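Local structure of CglIIR protein (Corynebacterium glutamicum, 6F1S) at residues R55-I60 with A92-R97; A78-F83 with A123-I128. The protein is the C-terminal domain of the H subunit of the restriction endonuclease CglI, which contains a helicase-like motor and probably hydrolyses NTPs. All blocks are in the same frame, centred on the assembly; numbering follows the deposited sequence.

Interaction 1. Residues R55-I60 with A92-R97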
loop_
_atom_site.group_PDB
_atom_site.type_symbol
_atom_site.label_atom_id
_atom_site.label_comp_id
_atom_site.label_asym_id
_atom_site.label_seq_id
_atom_site.Cartn_x
_atom_site.Cartn_y
_atom_site.Cartn_z
ATOM N N ARG A 55 13.996 5.547 -1.694
ATOM C CA ARG A 55 14.485 4.382 -2.414
ATOM C C ARG A 55 13.934 3.075 -1.838
ATOM O O ARG A 55 13.707 2.105 -2.571
ATOM C CB ARG A 55 16.012 4.363 -2.403
ATOM C CG ARG A 55 16.601 3.173 -3.116
ATOM C CD ARG A 55 18.110 3.145 -3.008
ATOM N NE ARG A 55 18.656 1.919 -3.581
ATOM C CZ ARG A 55 19.950 1.625 -3.612
ATOM N NH1 ARG A 55 20.838 2.471 -3.105
ATOM N NH2 ARG A 55 20.354 0.484 -4.151
ATOM N N ALA A 56 13.708 3.050 -0.528
ATOM C CA ALA A 56 13.221 1.839 0.125
ATOM C C ALA A 56 11.744 1.630 -0.182
ATOM O O ALA A 56 11.297 0.501 -0.388
ATOM C CB ALA A 56 13.453 1.909 1.624
ATOM N N ILE A 57 10.997 2.728 -0.204
ATOM C CA ILE A 57 9.614 2.729 -0.662
ATOM C C ILE A 57 9.498 2.181 -2.081
ATOM O O ILE A 57 8.676 1.299 -2.347
ATOM C CB ILE A 57 9.015 4.151 -0.629
ATOM C CG1 ILE A 57 8.585 4.517 0.786
ATOM C CG2 ILE A 57 7.811 4.246 -1.541
ATOM C CD1 ILE A 57 7.319 3.821 1.233
ATOM N N ILE A 58 10.317 2.720 -2.987
ATOM C CA ILE A 58 10.291 2.311 -4.389
ATOM C C ILE A 58 10.471 0.804 -4.513
ATOM O O ILE A 58 9.735 0.130 -5.233
ATOM C CB ILE A 58 11.397 2.993 -5.214
ATOM C CG1 ILE A 58 11.276 4.512 -5.151
ATOM C CG2 ILE A 58 11.355 2.511 -6.651
ATOM C CD1 ILE A 58 9.989 5.036 -5.687
ATOM N N THR A 59 11.467 0.296 -3.796
ATOM C CA THR A 59 11.821 -1.117 -3.818
ATOM C C THR A 59 10.640 -1.988 -3.419
ATOM O O THR A 59 10.405 -3.043 -4.008
ATOM C CB THR A 59 13.012 -1.397 -2.877
ATOM O OG1 THR A 59 14.128 -0.587 -3.270
ATOM C CG2 THR A 59 13.408 -2.866 -2.918
ATOM N N ILE A 60 9.902 -1.533 -2.411
ATOM C CA ILE A 60 8.717 -2.235 -1.933
ATOM C C ILE A 60 7.605 -2.180 -2.977
ATOM O O ILE A 60 6.955 -3.186 -3.262
ATOM C CB ILE A 60 8.222 -1.634 -0.602
ATOM C CG1 ILE A 60 9.193 -1.997 0.526
ATOM C CG2 ILE A 60 6.808 -2.094 -0.286
ATOM C CD1 ILE A 60 8.967 -1.225 1.801
ATOM N N ALA A 92 9.189 9.400 3.195
ATOM C CA ALA A 92 7.823 8.924 3.082
ATOM C C ALA A 92 7.370 8.343 4.410
ATOM O O ALA A 92 8.185 7.882 5.211
ATOM C CB ALA A 92 7.700 7.884 1.972
ATOM N N ARG A 93 6.065 8.391 4.645
ATOM C CA ARG A 93 5.465 7.749 5.804
ATOM C C ARG A 93 4.851 6.420 5.372
ATOM O O ARG A 93 4.176 6.340 4.343
ATOM C CB ARG A 93 4.414 8.659 6.442
ATOM C CG ARG A 93 3.809 8.133 7.734
ATOM C CD ARG A 93 2.849 9.151 8.317
ATOM N NE ARG A 93 2.206 8.690 9.543
ATOM C CZ ARG A 93 1.194 9.317 10.138
ATOM N NH1 ARG A 93 0.700 10.435 9.618
ATOM N NH2 ARG A 93 0.671 8.821 11.253
HETATM N N MSE A 94 5.107 5.372 6.146
HETATM C CA MSE A 94 4.580 4.055 5.814
HETATM C C MSE A 94 3.835 3.440 6.993
HETATM O O MSE A 94 4.353 3.367 8.113
HETATM C CB MSE A 94 5.695 3.112 5.350
HETATM C CG MSE A 94 5.159 1.765 4.874
HETATM SE SE MSE A 94 6.437 0.666 3.873
HETATM C CE MSE A 94 7.494 -0.023 5.362
ATOM N N VAL A 95 2.608 3.007 6.718
ATOM C CA VAL A 95 1.758 2.387 7.717
ATOM C C VAL A 95 1.450 0.951 7.301
ATOM O O VAL A 95 0.959 0.705 6.199
ATOM C CB VAL A 95 0.448 3.186 7.918
ATOM C CG1 VAL A 95 -0.478 2.485 8.897
ATOM C CG2 VAL A 95 0.763 4.606 8.390
ATOM N N LEU A 96 1.772 0.009 8.182
ATOM C CA LEU A 96 1.536 -1.409 7.945
ATOM C C LEU A 96 0.479 -1.918 8.907
ATOM O O LEU A 96 0.667 -1.850 10.120
ATOM C CB LEU A 96 2.822 -2.226 8.123
ATOM C CG LEU A 96 4.085 -1.809 7.368
ATOM C CD1 LEU A 96 5.254 -2.728 7.728
ATOM C CD2 LEU A 96 3.849 -1.804 5.870
ATOM N N ARG A 97 -0.629 -2.419 8.370
ATOM C CA ARG A 97 -1.682 -3.020 9.187
ATOM C C ARG A 97 -1.831 -4.494 8.850
ATOM O O ARG A 97 -1.859 -4.873 7.675
ATOM C CB ARG A 97 -3.025 -2.315 8.970
ATOM C CG ARG A 97 -2.994 -0.815 9.121
ATOM C CD ARG A 97 -2.836 -0.389 10.560
ATOM N NE ARG A 97 -3.020 1.051 10.671
ATOM C CZ ARG A 97 -2.475 1.805 11.614
ATOM N NH1 ARG A 97 -1.699 1.255 12.538
ATOM N NH2 ARG A 97 -2.696 3.111 11.625
#
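Ile57 and Ala92 mark the point where helix residues 55-60 and strand residues 92-97 come closest along the backbone, with CA of Ile57 7.5 Å from CA of Ala92. The two axes pass 9.7 Å apart, and the helix runs at 46° to the strand; the touching residues are Ile57 and Ile60 on the helix and Ala92 and Met94 on the strand. The two isoleucines lie one turn apart, and their two strand partners share a face of the sheet.

Ile57 sets the flank of its longer branch on the alanine: CG1 lies 3.7 Å from CB of Ala92, and CD1 of the same branch is 4.2 Å from SE of Met94, a selenomethionine. Ile60 works differently. Its CG1-CD1 branch is extended (chi2 168°) and meets Met94 tip to tip, with Ile60 CD1 3.8 Å from Met94 SE. The Met94 chain leaves the strand with CG anti to the backbone N and stays extended as far as selenium, which carries SE to Ile60 CD1; the bend at chi3 (78°) then folds CE back to within 4.0 Å of that same Ile60 CD1. No hydrogen bond crosses between the segments; the contact is wholly apolar and buried.

Arg93 points away from helix 55-60 and forms salt bridges with Asp49 and Glu121. Strand 49-52 pairs with this strand on one side through Ser50 and Ile52, and strand 126-132 pairs with it on the other. Tyr42 of helix 32-46 also touches Met94, while Leu80 of helix 73-86 reaches Ile57.

Interaction 2. Residues A78-F83 with A123-I128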
loop_
_atom_site.group_PDB
_atom_site.type_symbol
_atom_site.label_atom_id
_atom_site.label_comp_id
_atom_site.label_asym_id
_atom_site.label_seq_id
_atom_site.Cartn_x
_atom_site.Cartn_y
_atom_site.Cartn_z
ATOM N N ALA A 78 7.552 7.954 -9.918
ATOM C CA ALA A 78 8.156 9.117 -10.563
ATOM C C ALA A 78 8.039 10.359 -9.679
ATOM O O ALA A 78 8.997 11.122 -9.537
ATOM C CB ALA A 78 7.517 9.369 -11.921
ATOM N N ALA A 79 6.867 10.547 -9.076
ATOM C CA ALA A 79 6.644 11.667 -8.166
ATOM C C ALA A 79 7.595 11.618 -6.976
ATOM O O ALA A 79 8.113 12.645 -6.546
ATOM C CB ALA A 79 5.205 11.679 -7.684
ATOM N N LEU A 80 7.821 10.418 -6.450
ATOM C CA LEU A 80 8.713 10.245 -5.311
ATOM C C LEU A 80 10.150 10.607 -5.666
ATOM O O LEU A 80 10.858 11.205 -4.856
ATOM C CB LEU A 80 8.646 8.810 -4.790
ATOM C CG LEU A 80 7.284 8.362 -4.262
ATOM C CD1 LEU A 80 7.359 6.920 -3.809
ATOM C CD2 LEU A 80 6.807 9.263 -3.129
ATOM N N LEU A 81 10.576 10.247 -6.874
ATOM C CA LEU A 81 11.923 10.575 -7.338
ATOM C C LEU A 81 12.093 12.086 -7.504
ATOM O O LEU A 81 13.167 12.628 -7.241
ATOM C CB LEU A 81 12.235 9.861 -8.654
ATOM C CG LEU A 81 12.333 8.333 -8.583
ATOM C CD1 LEU A 81 12.687 7.748 -9.943
ATOM C CD2 LEU A 81 13.350 7.905 -7.533
ATOM N N ASP A 82 11.031 12.758 -7.942
ATOM C CA ASP A 82 11.039 14.211 -8.035
ATOM C C ASP A 82 11.241 14.829 -6.653
ATOM O O ASP A 82 11.959 15.813 -6.503
ATOM C CB ASP A 82 9.745 14.726 -8.668
ATOM N N PHE A 83 10.613 14.236 -5.643
ATOM C CA PHE A 83 10.799 14.675 -4.263
ATOM C C PHE A 83 12.234 14.476 -3.792
ATOM O O PHE A 83 12.751 15.272 -3.013
ATOM C CB PHE A 83 9.845 13.937 -3.332
ATOM C CG PHE A 83 8.439 14.443 -3.388
ATOM C CD1 PHE A 83 8.183 15.800 -3.384
ATOM C CD2 PHE A 83 7.374 13.564 -3.458
ATOM C CE1 PHE A 83 6.885 16.271 -3.438
ATOM C CE2 PHE A 83 6.080 14.028 -3.515
ATOM C CZ PHE A 83 5.834 15.384 -3.505
ATOM N N ALA A 123 2.166 16.382 4.753
ATOM C CA ALA A 123 3.572 16.665 4.493
ATOM C C ALA A 123 4.266 15.495 3.808
ATOM O O ALA A 123 4.911 15.664 2.777
ATOM C CB ALA A 123 4.288 17.010 5.788
ATOM N N HIS A 124 4.134 14.310 4.390
ATOM C CA HIS A 124 4.829 13.133 3.884
ATOM C C HIS A 124 4.024 12.401 2.821
ATOM O O HIS A 124 2.826 12.173 2.991
ATOM C CB HIS A 124 5.145 12.160 5.025
ATOM C CG HIS A 124 6.091 12.703 6.050
ATOM N ND1 HIS A 124 7.453 12.763 5.850
ATOM C CD2 HIS A 124 5.871 13.196 7.292
ATOM C CE1 HIS A 124 8.031 13.279 6.919
ATOM N NE2 HIS A 124 7.093 13.550 7.809
ATOM N N PRO A 125 4.682 12.032 1.713
ATOM C CA PRO A 125 4.084 11.033 0.825
ATOM C C PRO A 125 3.738 9.806 1.659
ATOM O O PRO A 125 4.569 9.373 2.456
ATOM C CB PRO A 125 5.194 10.738 -0.183
ATOM C CG PRO A 125 6.051 11.955 -0.164
ATOM C CD PRO A 125 6.000 12.483 1.236
ATOM N N LEU A 126 2.529 9.281 1.505
ATOM C CA LEU A 126 2.030 8.264 2.414
ATOM C C LEU A 126 1.755 6.935 1.711
ATOM O O LEU A 126 1.066 6.892 0.693
ATOM C CB LEU A 126 0.753 8.763 3.104
ATOM C CG LEU A 126 0.090 7.811 4.096
ATOM C CD1 LEU A 126 1.022 7.512 5.259
ATOM C CD2 LEU A 126 -1.229 8.379 4.601
ATOM N N LEU A 127 2.312 5.856 2.257
ATOM C CA LEU A 127 1.992 4.502 1.805
ATOM C C LEU A 127 1.373 3.704 2.947
ATOM O O LEU A 127 1.992 3.507 3.995
ATOM C CB LEU A 127 3.238 3.782 1.275
ATOM C CG LEU A 127 3.092 2.295 0.901
ATOM C CD1 LEU A 127 2.204 2.106 -0.325
ATOM C CD2 LEU A 127 4.447 1.610 0.691
ATOM N N ILE A 128 0.140 3.258 2.746
ATOM C CA ILE A 128 -0.527 2.400 3.712
ATOM C C ILE A 128 -0.657 1.000 3.123
ATOM O O ILE A 128 -1.206 0.831 2.036
ATOM C CB ILE A 128 -1.922 2.946 4.092
ATOM C CG1 ILE A 128 -1.809 4.376 4.637
ATOM C CG2 ILE A 128 -2.602 2.030 5.091
ATOM C CD1 ILE A 128 -3.147 4.986 5.073
#
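At the entry to strand 126-132, Pro125 meets Leu80 and Phe83 of helix 73-86, making a helix-on-sheet contact at the end of the central strand of the mixed sheet. The helix is regular here, with Phe83 N bonded to Ala79 O at 3.1 Å, and Leu80 and Phe83, three residues apart, both reach the proline. The closest pair of CA atoms is that of Leu80 and Pro125, 7.7 Å apart.

The two helix residues meet the pyrrolidine ring at neighbouring carbons. Leu80 brings one methyl: its CD2 lies 3.7 Å from CB of Pro125 and 4.1 Å from CG of Pro125, and the two side chains run alongside each other, pointing opposite ways. The CB bond of Leu80 does not aim straight at the proline; with CG anti to the carbonyl carbon (chi1 -62°), the chain carries its end nearer. Phe83 does point toward the loop, and CG of Pro125 approaches its CD2 and CE2 atoms obliquely, each at 3.9 Å. The proline ring is thus touched at CB and CG by the leucine and at CG by the phenylalanine, and no polar bond joins the segments.

Met54 of helix 54-61 adds a further apolar neighbour to Pro125, and Leu90, Leu159 and Pro160 pack on Phe83. Just before the proline, the loop is held by polar bonds: His124 ND1 to the carbonyl oxygen of Thr91, and the backbone N of both Ala123 and His124 to Glu121 OE1. Beyond it, Leu126 points away from helix 73-86 and touches Leu117 of helix 112-120, as expected of an alpha/beta domain with helices against both faces of its sheet.

In the fold
Interactions 1 and 2 set two successive helices, 54-61 and 73-86, against neighbouring strands on the same side of one sheet. Their centres are about 9 Å apart, and the strands join them directly: the backbone N of Arg93 lies 2.8 Å from O of Pro125, and N of Val95 2.8 Å from O of Leu127, both probable hydrogen bonds. Both contacts are apolar and buried, but interaction 1 lies nearer the centre of the chain and buries 175 Å², using isoleucine, alanine and selenomethionine side chains along a strand. Interaction 2 buries 101 Å² at a strand entrance, where a rigid proline ring is the common partner and the phenylalanine remains partly exposed.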